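Local coordinates for penicillin binding protein 2X (Streptococcus thermophilus, PDB 5U47), which probably acts as a transpeptidase that cross-links peptide stems of adjacent peptidoglycan strands during septal wall synthesis, and is probably inactivated by beta-lactams that acylate an essential serine, at residues 364-367 with 368-372; 372-375 with 376-379; 412-416 with 417-421; 395-399 with 400-404. The protein carries 1 engineered substitution. All coordinates share one frame; numbering follows the deposited sequence. Where two conformers were deposited one is given.

How the contacts relate
All four contacts are local joints within the transpeptidase domain. Contact 3 is the buried one, contact 4 lies at the surface, and contacts 1 and 2 are partly buried. Contacts 1 and 2 share S372 and describe the two ends of helix 368-377: a glycine N-cap at its start and a Schellman motif at its finish. Contacts 3 and 4 each lead from a short strand into a helix, and strands 395-396 and 412-413 pair antiparallel through a probable bond from S413 N to I395 O. Their caps differ with place: buried T415 works with a glutamine in a capping box, whereas exposed N399 gives a weaker cap supported by an ST turn.

Contact 1. Residues 364-367 with 368-372; sequences QAMG and DKVWS
Between M366 and V370 the chain turns from helix 356-366 into helix 368-377 through G367, which ends the first helix with a positive phi of 96° and is the N-cap of the second. The G367 O accepts from W371 N at 3.0 Å, in a nearly straight bond. Glycine suits the place because, at these backbone angles, it has no CB to press against the M366 carbonyl. A water spans the break, donating to M366 O and accepting from V370 N, each 3.0 Å away, so that both backbone groups are satisfied at the joint.

The CB of M366 points toward the following helix, and its side chain crosses those of V370 and W371 obliquely. Its CG sits between the backbone N and the carbonyl carbon (chi1 72°), which directs the thioether toward W371. M366 CB touches V370 CG1 at 4.1 Å, a fit of small apolar groups. The flexible methionine also makes an oblique Met-aromatic contact, its sulfur 5.4 Å from the centroid of the six-membered ring of W371. The indole NE1 is bonded to S406 OG, and A304 of helix 297-308 touches the W371 side chain. The closest sulfur approach is M366 SD to W371 CB, 4.0 Å.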
ATOM      1  N   GLN A 364      19.266  26.923   8.962  0.60 42.99           N
ATOM      2  CA  GLN A 364      20.456  27.412   9.672  0.60 45.89           C
ATOM      3  C   GLN A 364      20.090  28.091  10.994  0.60 46.81           C
ATOM      4  O   GLN A 364      20.837  28.006  11.959  0.60 48.09           O
ATOM      5  CB  GLN A 364      21.260  28.375   8.791  0.60 47.57           C
ATOM      6  CG  GLN A 364      21.906  27.722   7.575  0.60 47.02           C
ATOM      7  CD  GLN A 364      22.716  28.695   6.732  0.60 48.76           C
ATOM      8  OE1 GLN A 364      22.852  29.874   7.062  0.60 49.74           O
ATOM      9  NE2 GLN A 364      23.259  28.198   5.634  0.60 49.75           N
ATOM     10  N   ALA A 365      18.928  28.742  11.025  1.00 47.49           N
ATOM     11  CA  ALA A 365      18.440  29.442  12.230  1.00 49.50           C
ATOM     12  C   ALA A 365      18.062  28.476  13.341  1.00 49.32           C
ATOM     13  O   ALA A 365      18.187  28.802  14.510  1.00 51.91           O
ATOM     14  CB  ALA A 365      17.244  30.322  11.894  1.00 50.33           C
ATOM     15  N   MET A 366      17.559  27.301  12.980  1.00 46.70           N
ATOM     16  CA  MET A 366      17.233  26.312  13.998  1.00 46.53           C
ATOM     17  C   MET A 366      18.491  25.482  14.258  1.00 45.78           C
ATOM     18  O   MET A 366      18.713  25.031  15.370  1.00 46.64           O
ATOM     19  CB  MET A 366      15.998  25.471  13.617  1.00 45.24           C
ATOM     20  CG  MET A 366      16.161  24.455  12.517  1.00 44.65           C
ATOM     21  SD  MET A 366      14.583  23.587  12.222  1.00 45.61           S
ATOM     22  CE  MET A 366      13.705  24.789  11.222  1.00 44.57           C
ATOM     23  N   GLY A 367      19.323  25.322  13.226  1.00 46.19           N
ATOM     24  CA  GLY A 367      20.578  24.566  13.334  1.00 46.17           C
ATOM     25  C   GLY A 367      20.447  23.129  12.867  1.00 45.71           C
ATOM     26  O   GLY A 367      19.345  22.544  12.903  1.00 42.07           O
ATOM     27  N   ASP A 368      21.573  22.560  12.432  1.00 46.10           N
ATOM     28  CA  ASP A 368      21.632  21.181  11.927  1.00 46.26           C
ATOM     29  C   ASP A 368      21.120  20.135  12.898  1.00 44.68           C
ATOM     30  O   ASP A 368      20.355  19.265  12.517  1.00 43.15           O
ATOM     31  CB  ASP A 368      23.066  20.796  11.531  1.00 48.26           C
ATOM     32  CG  ASP A 368      23.506  21.406  10.198  1.00 49.57           C
ATOM     33  OD1 ASP A 368      22.761  22.225   9.608  1.00 49.26           O
ATOM     34  OD2 ASP A 368      24.610  21.045   9.737  1.00 50.67           O
ATOM     35  N   LYS A 369      21.562  20.213  14.145  1.00 45.06           N
ATOM     36  CA  LYS A 369      21.165  19.241  15.167  1.00 44.37           C
ATOM     37  C   LYS A 369      19.641  19.189  15.343  1.00 42.83           C
ATOM     38  O   LYS A 369      19.034  18.091  15.353  1.00 40.59           O
ATOM     39  CB  LYS A 369      21.851  19.584  16.489  1.00 47.11           C
ATOM     40  CG  LYS A 369      21.397  18.809  17.703  1.00 47.85           C
ATOM     41  CD  LYS A 369      22.121  19.333  18.933  1.00 50.97           C
ATOM     42  CE  LYS A 369      21.494  18.841  20.226  1.00 52.16           C
ATOM     43  NZ  LYS A 369      21.373  17.363  20.266  1.00 54.03           N
ATOM     44  N   VAL A 370      19.035  20.369  15.480  1.00 40.84           N
ATOM     45  CA  VAL A 370      17.587  20.489  15.650  1.00 40.20           C
ATOM     46  C   VAL A 370      16.843  19.972  14.407  1.00 39.12           C
ATOM     47  O   VAL A 370      15.967  19.109  14.519  1.00 37.67           O
ATOM     48  CB  VAL A 370      17.180  21.947  15.979  1.00 40.72           C
ATOM     49  CG1 VAL A 370      15.664  22.119  15.915  1.00 40.48           C
ATOM     50  CG2 VAL A 370      17.695  22.345  17.370  1.00 42.82           C
ATOM     51  N   TRP A 371      17.197  20.480  13.230  1.00 37.30           N
ATOM     52  CA  TRP A 371      16.553  20.024  11.996  1.00 36.14           C
ATOM     53  C   TRP A 371      16.682  18.505  11.813  1.00 36.26           C
ATOM     54  O   TRP A 371      15.697  17.825  11.481  1.00 34.92           O
ATOM     55  CB  TRP A 371      17.089  20.781  10.772  1.00 35.74           C
ATOM     56  CG  TRP A 371      16.553  20.291   9.429  1.00 34.48           C
ATOM     57  CD1 TRP A 371      17.289  19.937   8.334  1.00 35.20           C
ATOM     58  CD2 TRP A 371      15.175  20.067   9.070  1.00 33.17           C
ATOM     59  NE1 TRP A 371      16.455  19.517   7.310  1.00 34.35           N
ATOM     60  CE2 TRP A 371      15.157  19.591   7.739  1.00 32.67           C
ATOM     61  CE3 TRP A 371      13.957  20.222   9.747  1.00 32.94           C
ATOM     62  CZ2 TRP A 371      13.970  19.273   7.074  1.00 31.27           C
ATOM     63  CZ3 TRP A 371      12.783  19.898   9.092  1.00 32.17           C
ATOM     64  CH2 TRP A 371      12.794  19.435   7.766  1.00 31.32           C
ATOM     65  N   SER A 372      17.873  17.972  12.039  1.00 36.91           N
ATOM     66  CA  SER A 372      18.104  16.546  11.873  1.00 38.49           C
ATOM     67  C   SER A 372      17.213  15.710  12.842  1.00 38.39           C
ATOM     68  O   SER A 372      16.731  14.607  12.490  1.00 35.50           O
ATOM     69  CB  SER A 372      19.592  16.230  12.048  1.00 41.24           C
ATOM     70  OG  SER A 372      19.820  14.827  11.994  1.00 43.90           O
TER
HETATM   71  O   HOH W   1      20.583  22.824  16.030  1.00 54.50           O

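Contact 2. Residues 372-375 with 376-379; sequences SNYL and SLYK
Y374 and Y378, one helical turn apart, are joined by a backbone bond in the last turn of helix 368-377, which closes in a Schellman motif where K379 takes a positive phi. Three backbone bonds hold this turn. S376 N gives to S372 O at 3.1 Å in a bent bond (139°), its nitrogen tilted out of the carbonyl plane. L377 N reaches N373 O at 2.9 Å, and Y378 N reaches Y374 O at the same distance of 2.9 Å, both straighter. At the end the ladder tightens: K379 N bonds to S376 O, 2.8 Å away, only three residues back.

Y374 O has a second neighbour. The ring edge of Y378 lies beside it, CD2 at 3.4 Å and the oxygen near the ring plane, so a polarised aromatic C-H faces the acceptor. N373 O is likewise crowded by carbon, with L377 CG 3.4 Å off. The leucine continues past the asparagine, its CD1 4.1 Å from N373 OD1, and the same methyl also meets the Y374 ring obliquely, L377 CD1 to Y374 CD1 4.3 Å.

Three hydroxyls find partners beyond the turn. Y374 OH bonds to N307 and Y378 OH to S303, both on helix 297-308, while S372 OG bonds to OE1 of Q398. Tyrosine suits these buried positions because its ring fills apolar space while its hydroxyl still finds a partner. The chemistry thus divides the labour: main-chain bonds close the helix, and side-chain hydroxyls tie it to its neighbours.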
ATOM      1  N   SER A 372      17.873  17.972  12.039  1.00 36.91           N
ATOM      2  CA  SER A 372      18.104  16.546  11.873  1.00 38.49           C
ATOM      3  C   SER A 372      17.213  15.710  12.842  1.00 38.39           C
ATOM      4  O   SER A 372      16.731  14.607  12.490  1.00 35.50           O
ATOM      5  CB  SER A 372      19.592  16.230  12.048  1.00 41.24           C
ATOM      6  OG  SER A 372      19.820  14.827  11.994  1.00 43.90           O
ATOM      7  N   ASN A 373      16.977  16.262  14.030  1.00 38.58           N
ATOM      8  CA  ASN A 373      16.118  15.625  15.012  1.00 39.11           C
ATOM      9  C   ASN A 373      14.646  15.687  14.561  1.00 36.84           C
ATOM     10  O   ASN A 373      13.888  14.756  14.825  1.00 35.84           O
ATOM     11  CB  ASN A 373      16.273  16.284  16.377  1.00 40.13           C
ATOM     12  CG  ASN A 373      15.589  15.505  17.472  1.00 39.87           C
ATOM     13  OD1 ASN A 373      14.651  15.998  18.098  1.00 39.06           O
ATOM     14  ND2 ASN A 373      16.020  14.255  17.676  1.00 39.73           N
ATOM     15  N   TYR A 374      14.239  16.785  13.911  1.00 36.43           N
ATOM     16  CA  TYR A 374      12.863  16.873  13.371  1.00 35.79           C
ATOM     17  C   TYR A 374      12.636  15.823  12.300  1.00 34.14           C
ATOM     18  O   TYR A 374      11.568  15.210  12.262  1.00 33.81           O
ATOM     19  CB  TYR A 374      12.481  18.273  12.858  1.00 34.97           C
ATOM     20  CG  TYR A 374      11.974  19.197  13.946  1.00 35.41           C
ATOM     21  CD1 TYR A 374      10.704  19.020  14.489  1.00 35.04           C
ATOM     22  CD2 TYR A 374      12.753  20.256  14.435  1.00 37.53           C
ATOM     23  CE1 TYR A 374      10.225  19.847  15.492  1.00 34.60           C
ATOM     24  CE2 TYR A 374      12.277  21.093  15.438  1.00 35.96           C
ATOM     25  CZ  TYR A 374      11.012  20.881  15.960  1.00 37.28           C
ATOM     26  OH  TYR A 374      10.516  21.695  16.959  1.00 36.86           O
ATOM     27  N   LEU A 375      13.636  15.598  11.448  1.00 33.40           N
ATOM     28  CA  LEU A 375      13.529  14.572  10.411  1.00 32.93           C
ATOM     29  C   LEU A 375      13.414  13.188  11.056  1.00 34.37           C
ATOM     30  O   LEU A 375      12.760  12.289  10.525  1.00 29.87           O
ATOM     31  CB  LEU A 375      14.723  14.614   9.474  1.00 33.41           C
ATOM     32  CG  LEU A 375      14.810  15.798   8.512  1.00 34.16           C
ATOM     33  CD1 LEU A 375      16.190  15.867   7.886  1.00 34.57           C
ATOM     34  CD2 LEU A 375      13.740  15.701   7.431  1.00 34.10           C
ATOM     35  N   SER A 376      14.060  13.027  12.208  1.00 34.85           N
ATOM     36  CA  SER A 376      13.992  11.771  12.935  1.00 34.68           C
ATOM     37  C   SER A 376      12.581  11.621  13.559  1.00 32.38           C
ATOM     38  O   SER A 376      11.978  10.548  13.479  1.00 33.36           O
ATOM     39  CB  SER A 376      15.113  11.709  13.976  1.00 38.05           C
ATOM     40  OG  SER A 376      15.153  10.431  14.574  1.00 42.51           O
ATOM     41  N   LEU A 377      12.039  12.700  14.123  1.00 30.42           N
ATOM     42  CA  LEU A 377      10.673  12.683  14.677  1.00 30.35           C
ATOM     43  C   LEU A 377       9.620  12.403  13.593  1.00 28.61           C
ATOM     44  O   LEU A 377       8.590  11.781  13.865  1.00 25.96           O
ATOM     45  CB  LEU A 377      10.355  14.000  15.368  1.00 32.23           C
ATOM     46  CG  LEU A 377      11.102  14.315  16.675  1.00 34.18           C
ATOM     47  CD1 LEU A 377      10.713  15.696  17.153  1.00 34.63           C
ATOM     48  CD2 LEU A 377      10.810  13.289  17.760  1.00 35.49           C
ATOM     49  N   TYR A 378       9.890  12.899  12.380  1.00 27.78           N
ATOM     50  CA  TYR A 378       9.056  12.641  11.206  1.00 26.91           C
ATOM     51  C   TYR A 378       9.330  11.229  10.616  1.00 25.68           C
ATOM     52  O   TYR A 378       8.676  10.815   9.655  1.00 24.97           O
ATOM     53  CB  TYR A 378       9.233  13.732  10.149  1.00 26.18           C
ATOM     54  CG  TYR A 378       8.303  14.927  10.299  1.00 26.67           C
ATOM     55  CD1 TYR A 378       6.938  14.793  10.037  1.00 25.80           C
ATOM     56  CD2 TYR A 378       8.787  16.203  10.630  1.00 27.75           C
ATOM     57  CE1 TYR A 378       6.077  15.871  10.128  1.00 26.65           C
ATOM     58  CE2 TYR A 378       7.932  17.294  10.731  1.00 27.26           C
ATOM     59  CZ  TYR A 378       6.574  17.128  10.469  1.00 27.71           C
ATOM     60  OH  TYR A 378       5.693  18.196  10.565  1.00 28.05           O
ATOM     61  N   LYS A 379      10.323  10.545  11.185  1.00 25.38           N
ATOM     62  CA  LYS A 379      10.687   9.154  10.871  1.00 26.85           C
ATOM     63  C   LYS A 379      11.306   8.864   9.513  1.00 26.45           C
ATOM     64  O   LYS A 379      11.288   7.698   9.043  1.00 26.47           O
ATOM     65  CB  LYS A 379       9.509   8.194  11.131  1.00 27.37           C
ATOM     66  CG  LYS A 379       9.071   8.144  12.583  1.00 29.78           C
ATOM     67  CD  LYS A 379       7.957   7.125  12.772  1.00 31.75           C
ATOM     68  CE  LYS A 379       7.514   7.048  14.223  1.00 35.40           C
ATOM     69  NZ  LYS A 379       8.545   6.425  15.099  1.00 38.50           N
TER

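Contact 3. Residues 412-416 with 417-421; sequences ISVTQ and VQMLR
T415 and Q418 form a capping box at the start of helix 416-427, just after strand 412-413. T415 is the N-cap: with OG1 between its backbone N and carbonyl carbon (chi1 59°), the hydroxyl oxygen accepts from Q418 N at 3.2 Å. The side chain of Q418 returns the bond. Its CB rests 3.5 Å from T415 O, and CG passes close by T415 OG1 at 3.2 Å. Beyond it CD brings the amide back along the threonine, until OE1 accepts from T415 N at 3.0 Å, the donor lying 24° out of the carbonyl plane. A water 2.8 Å from OE1 donates to it as well as to S413 O. Glutamine stands where the classic box has a glutamate, and its amide adds a donor: NE2 gives to I382 O and S393 O.

Alongside, V414 CG2 meets M419 CG at 3.7 Å, the two side chains crossing at about a right angle; the bends of M419 at chi2 and chi3 keep CG and SD against the V414 methyls. Reciprocal bonds between T415 and Q418, with the water satisfying OE1 and S413 O, thus leave the buried polar atoms of the cap paired.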
ATOM      1  N   ILE A 412      18.441  13.800   0.448  1.00 31.85           N
ATOM      2  CA  ILE A 412      17.679  12.914   1.314  1.00 31.66           C
ATOM      3  C   ILE A 412      16.763  12.075   0.412  1.00 30.97           C
ATOM      4  O   ILE A 412      16.195  12.592  -0.542  1.00 30.98           O
ATOM      5  CB  ILE A 412      16.875  13.692   2.389  1.00 31.78           C
ATOM      6  CG1 ILE A 412      16.153  12.722   3.331  1.00 32.79           C
ATOM      7  CG2 ILE A 412      15.859  14.648   1.767  1.00 32.36           C
ATOM      8  CD1 ILE A 412      15.565  13.384   4.557  1.00 32.47           C
ATOM      9  N   SER A 413      16.662  10.780   0.688  1.00 30.59           N
ATOM     10  CA  SER A 413      15.836   9.882  -0.106  1.00 30.10           C
ATOM     11  C   SER A 413      14.691   9.358   0.715  1.00 28.66           C
ATOM     12  O   SER A 413      14.889   8.925   1.854  1.00 27.82           O
ATOM     13  CB  SER A 413      16.649   8.709  -0.612  1.00 31.40           C
ATOM     14  OG  SER A 413      17.649   9.179  -1.479  1.00 35.65           O
ATOM     15  N   VAL A 414      13.507   9.383   0.118  1.00 26.04           N
ATOM     16  CA  VAL A 414      12.275   8.916   0.772  1.00 24.83           C
ATOM     17  C   VAL A 414      11.468   8.001  -0.146  1.00 23.70           C
ATOM     18  O   VAL A 414      11.773   7.881  -1.337  1.00 23.90           O
ATOM     19  CB  VAL A 414      11.347  10.109   1.108  1.00 24.65           C
ATOM     20  CG1 VAL A 414      12.074  11.151   1.940  1.00 26.43           C
ATOM     21  CG2 VAL A 414      10.762  10.756  -0.156  1.00 24.33           C
ATOM     22  N   THR A 415      10.445   7.359   0.420  1.00 22.93           N
ATOM     23  CA  THR A 415       9.461   6.629  -0.343  1.00 22.40           C
ATOM     24  C   THR A 415       8.194   7.468  -0.259  1.00 22.50           C
ATOM     25  O   THR A 415       8.046   8.326   0.630  1.00 21.70           O
ATOM     26  CB  THR A 415       9.133   5.245   0.244  1.00 22.84           C
ATOM     27  OG1 THR A 415       8.649   5.404   1.580  1.00 21.56           O
ATOM     28  CG2 THR A 415      10.352   4.392   0.265  1.00 24.24           C
ATOM     29  N   GLN A 416       7.268   7.219  -1.177  1.00 22.59           N
ATOM     30  CA  GLN A 416       6.002   7.945  -1.194  1.00 21.81           C
ATOM     31  C   GLN A 416       5.269   7.753   0.123  1.00 22.44           C
ATOM     32  O   GLN A 416       4.709   8.711   0.686  1.00 20.66           O
ATOM     33  CB  GLN A 416       5.101   7.470  -2.354  1.00 22.82           C
ATOM     34  CG  GLN A 416       3.734   8.171  -2.302  1.00 23.98           C
ATOM     35  CD  GLN A 416       2.734   7.763  -3.351  1.00 24.37           C
ATOM     36  OE1 GLN A 416       1.587   8.216  -3.297  1.00 26.05           O
ATOM     37  NE2 GLN A 416       3.125   6.891  -4.283  1.00 24.03           N
ATOM     38  N   VAL A 417       5.266   6.518   0.621  1.00 20.04           N
ATOM     39  CA  VAL A 417       4.539   6.234   1.859  1.00 20.19           C
ATOM     40  C   VAL A 417       5.166   6.960   3.078  1.00 20.28           C
ATOM     41  O   VAL A 417       4.444   7.321   3.996  1.00 20.09           O
ATOM     42  CB  VAL A 417       4.297   4.732   2.051  1.00 20.31           C
ATOM     43  CG1 VAL A 417       5.611   4.002   2.344  1.00 20.78           C
ATOM     44  CG2 VAL A 417       3.240   4.487   3.122  1.00 20.38           C
ATOM     45  N   GLN A 418       6.484   7.197   3.074  1.00 20.47           N
ATOM     46  CA  GLN A 418       7.115   8.013   4.143  1.00 21.51           C
ATOM     47  C   GLN A 418       6.612   9.465   4.081  1.00 22.13           C
ATOM     48  O   GLN A 418       6.331  10.095   5.113  1.00 21.33           O
ATOM     49  CB  GLN A 418       8.632   7.964   4.057  1.00 20.96           C
ATOM     50  CG  GLN A 418       9.215   6.643   4.511  1.00 21.89           C
ATOM     51  CD  GLN A 418      10.708   6.576   4.335  1.00 23.53           C
ATOM     52  OE1 GLN A 418      11.245   7.067   3.334  1.00 25.02           O
ATOM     53  NE2 GLN A 418      11.392   5.935   5.285  1.00 23.07           N
ATOM     54  N   MET A 419       6.463   9.989   2.861  1.00 21.90           N
ATOM     55  CA  MET A 419       5.924  11.327   2.712  1.00 21.80           C
ATOM     56  C   MET A 419       4.483  11.385   3.207  1.00 21.56           C
ATOM     57  O   MET A 419       4.105  12.317   3.904  1.00 20.78           O
ATOM     58  CB  MET A 419       6.017  11.816   1.260  1.00 23.12           C
ATOM     59  CG  MET A 419       7.453  12.005   0.765  1.00 24.20           C
ATOM     60  SD  MET A 419       8.424  13.176   1.746  1.00 26.76           S
ATOM     61  CE  MET A 419       7.547  14.711   1.480  1.00 26.88           C
ATOM     62  N   LEU A 420       3.674  10.392   2.845  1.00 21.81           N
ATOM     63  CA  LEU A 420       2.275  10.362   3.283  1.00 22.20           C
ATOM     64  C   LEU A 420       2.177  10.352   4.803  1.00 21.53           C
ATOM     65  O   LEU A 420       1.361  11.066   5.376  1.00 20.82           O
ATOM     66  CB  LEU A 420       1.529   9.152   2.691  1.00 21.32           C
ATOM     67  CG  LEU A 420       1.403   9.126   1.146  1.00 22.11           C
ATOM     68  CD1 LEU A 420       0.731   7.830   0.701  1.00 22.51           C
ATOM     69  CD2 LEU A 420       0.609  10.323   0.627  1.00 22.09           C
ATOM     70  N   ARG A 421       3.004   9.524   5.425  1.00 20.83           N
ATOM     71  CA  ARG A 421       3.040   9.407   6.877  1.00 21.71           C
ATOM     72  C   ARG A 421       3.361  10.781   7.514  1.00 21.18           C
ATOM     73  O   ARG A 421       2.690  11.206   8.453  1.00 21.14           O
ATOM     74  CB  ARG A 421       4.086   8.379   7.280  1.00 21.40           C
ATOM     75  CG  ARG A 421       4.277   8.219   8.772  1.00 22.40           C
ATOM     76  CD  ARG A 421       5.303   7.138   9.103  1.00 23.15           C
ATOM     77  NE  ARG A 421       6.591   7.458   8.516  1.00 24.23           N
ATOM     78  CZ  ARG A 421       7.686   6.688   8.543  1.00 24.80           C
ATOM     79  NH1 ARG A 421       8.778   7.109   7.934  1.00 26.28           N
ATOM     80  NH2 ARG A 421       7.709   5.520   9.153  1.00 25.75           N
TER
HETATM   81  O   HOH W   2      13.412   8.539   4.247  1.00 26.95           O

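Contact 4. Residues 395-399 with 400-404; sequences IVSQN and SVNIA
S397 and N402 face each other across the entry to helix 400-405, where an ST turn leads into an asparagine N-cap. In the turn, S397 OG accepts from N399 N at 3.0 Å in an almost straight bond. The serine is small enough to bring its CB against the carbon base of N402, 3.5 Å from N402 CB, and S397 OG lies 3.4 Å from N402 CG. The N402 amide is oriented by its far end, where ND2 bonds to G411 O.

The N402 and N399 side chains cross at about a right angle, with their amide planes likewise 90° apart. N402 OD1 lies 3.4 Å from N399 CB; the two OD1 atoms are both acceptors and do not bond. With CG anti to its own nitrogen (chi1 -178°), N399 swings its amide forward beside V401, the two side chains pointing the same way. N399 OD1 then caps V401 N, though weakly: 3.2 Å and a bend to 133°. Asparagine suits an N-cap because its short amide can fold back onto the first turn. The main chain adds the firmer grip, I403 N to N399 O at 3.0 Å.

I403 touches D368 and W371 of helix 368-377, a buried place fit for a branched aliphatic chain. Its CG1 lies 3.5 Å from N399 O, and its CD1 ends 3.9 Å from Q398 O.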
ATOM      1  N   ILE A 395      16.980   7.001   2.596  1.00 31.98           N
ATOM      2  CA  ILE A 395      18.390   7.255   2.988  1.00 34.89           C
ATOM      3  C   ILE A 395      18.488   8.650   3.564  1.00 33.34           C
ATOM      4  O   ILE A 395      18.147   9.619   2.890  1.00 31.67           O
ATOM      5  CB  ILE A 395      19.355   7.146   1.782  1.00 37.06           C
ATOM      6  CG1 ILE A 395      19.212   5.786   1.086  1.00 38.14           C
ATOM      7  CG2 ILE A 395      20.816   7.356   2.219  1.00 40.61           C
ATOM      8  CD1 ILE A 395      19.998   5.661  -0.215  1.00 39.93           C
ATOM      9  N   VAL A 396      18.948   8.756   4.809  1.00 33.79           N
ATOM     10  CA  VAL A 396      19.123  10.049   5.459  1.00 33.59           C
ATOM     11  C   VAL A 396      20.606  10.217   5.778  1.00 34.55           C
ATOM     12  O   VAL A 396      21.214   9.352   6.375  1.00 32.97           O
ATOM     13  CB  VAL A 396      18.272  10.169   6.718  1.00 34.62           C
ATOM     14  CG1 VAL A 396      18.511  11.515   7.393  1.00 35.36           C
ATOM     15  CG2 VAL A 396      16.801   9.984   6.365  1.00 35.32           C
ATOM     16  N   SER A 397      21.175  11.334   5.349  1.00 34.26           N
ATOM     17  CA  SER A 397      22.590  11.593   5.520  1.00 36.80           C
ATOM     18  C   SER A 397      22.853  12.445   6.736  1.00 37.98           C
ATOM     19  O   SER A 397      22.037  13.285   7.105  1.00 38.87           O
ATOM     20  CB  SER A 397      23.133  12.325   4.293  1.00 36.25           C
ATOM     21  OG  SER A 397      24.470  12.703   4.490  1.00 36.44           O
ATOM     22  N   GLN A 398      23.993  12.225   7.360  1.00 39.53           N
ATOM     23  CA  GLN A 398      24.381  13.075   8.489  1.00 41.91           C
ATOM     24  C   GLN A 398      25.497  14.056   8.084  1.00 41.49           C
ATOM     25  O   GLN A 398      26.114  14.662   8.942  1.00 42.49           O
ATOM     26  CB  GLN A 398      24.717  12.241   9.733  1.00 43.80           C
ATOM     27  CG  GLN A 398      23.546  11.366  10.241  1.00 45.03           C
ATOM     28  CD  GLN A 398      22.256  12.148  10.535  1.00 47.11           C
ATOM     29  OE1 GLN A 398      22.295  13.305  10.968  1.00 51.82           O
ATOM     30  NE2 GLN A 398      21.101  11.503  10.314  1.00 44.46           N
ATOM     31  N   ASN A 399      25.735  14.213   6.771  1.00 39.11           N
ATOM     32  CA  ASN A 399      26.714  15.177   6.267  1.00 39.71           C
ATOM     33  C   ASN A 399      26.081  16.576   6.322  1.00 38.09           C
ATOM     34  O   ASN A 399      24.931  16.743   5.914  1.00 34.89           O
ATOM     35  CB  ASN A 399      27.089  14.838   4.828  1.00 40.15           C
ATOM     36  CG  ASN A 399      28.124  15.772   4.263  1.00 42.70           C
ATOM     37  OD1 ASN A 399      27.799  16.709   3.528  1.00 44.74           O
ATOM     38  ND2 ASN A 399      29.371  15.546   4.615  1.00 43.77           N
ATOM     39  N   SER A 400      26.835  17.572   6.798  1.00 38.92           N
ATOM     40  CA  SER A 400      26.310  18.940   6.992  1.00 39.31           C
ATOM     41  C   SER A 400      25.677  19.536   5.733  1.00 38.49           C
ATOM     42  O   SER A 400      24.649  20.194   5.813  1.00 36.58           O
ATOM     43  CB  SER A 400      27.387  19.886   7.541  1.00 41.43           C
ATOM     44  OG  SER A 400      28.401  20.125   6.572  1.00 45.17           O
ATOM     45  N   VAL A 401      26.292  19.289   4.585  1.00 38.83           N
ATOM     46  CA  VAL A 401      25.765  19.778   3.313  1.00 39.24           C
ATOM     47  C   VAL A 401      24.399  19.147   2.998  1.00 36.59           C
ATOM     48  O   VAL A 401      23.470  19.867   2.622  1.00 35.85           O
ATOM     49  CB  VAL A 401      26.752  19.535   2.148  1.00 39.94           C
ATOM     50  CG1 VAL A 401      26.163  20.066   0.839  1.00 39.83           C
ATOM     51  CG2 VAL A 401      28.090  20.187   2.448  1.00 42.11           C
ATOM     52  N   ASN A 402      24.271  17.823   3.152  1.00 36.13           N
ATOM     53  CA  ASN A 402      22.990  17.147   2.924  1.00 35.34           C
ATOM     54  C   ASN A 402      21.912  17.629   3.900  1.00 34.86           C
ATOM     55  O   ASN A 402      20.768  17.760   3.512  1.00 33.61           O
ATOM     56  CB  ASN A 402      23.076  15.628   3.080  1.00 35.89           C
ATOM     57  CG  ASN A 402      23.930  14.973   2.028  1.00 37.97           C
ATOM     58  OD1 ASN A 402      25.125  15.115   2.033  1.00 39.94           O
ATOM     59  ND2 ASN A 402      23.305  14.177   1.165  1.00 41.49           N
ATOM     60  N   ILE A 403      22.274  17.856   5.166  1.00 35.50           N
ATOM     61  CA  ILE A 403      21.298  18.322   6.165  1.00 35.88           C
ATOM     62  C   ILE A 403      20.699  19.673   5.734  1.00 36.21           C
ATOM     63  O   ILE A 403      19.487  19.873   5.845  1.00 35.34           O
ATOM     64  CB  ILE A 403      21.895  18.398   7.579  1.00 38.05           C
ATOM     65  CG1 ILE A 403      22.247  16.994   8.080  1.00 38.52           C
ATOM     66  CG2 ILE A 403      20.891  19.013   8.555  1.00 37.86           C
ATOM     67  CD1 ILE A 403      22.997  16.991   9.400  1.00 39.84           C
ATOM     68  N   ALA A 404      21.530  20.577   5.211  1.00 36.49           N
ATOM     69  CA  ALA A 404      21.028  21.868   4.713  1.00 37.09           C
ATOM     70  C   ALA A 404      20.137  21.663   3.479  1.00 36.33           C
ATOM     71  O   ALA A 404      19.060  22.234   3.373  1.00 36.52           O
ATOM     72  CB  ALA A 404      22.177  22.804   4.375  1.00 38.64           C
TER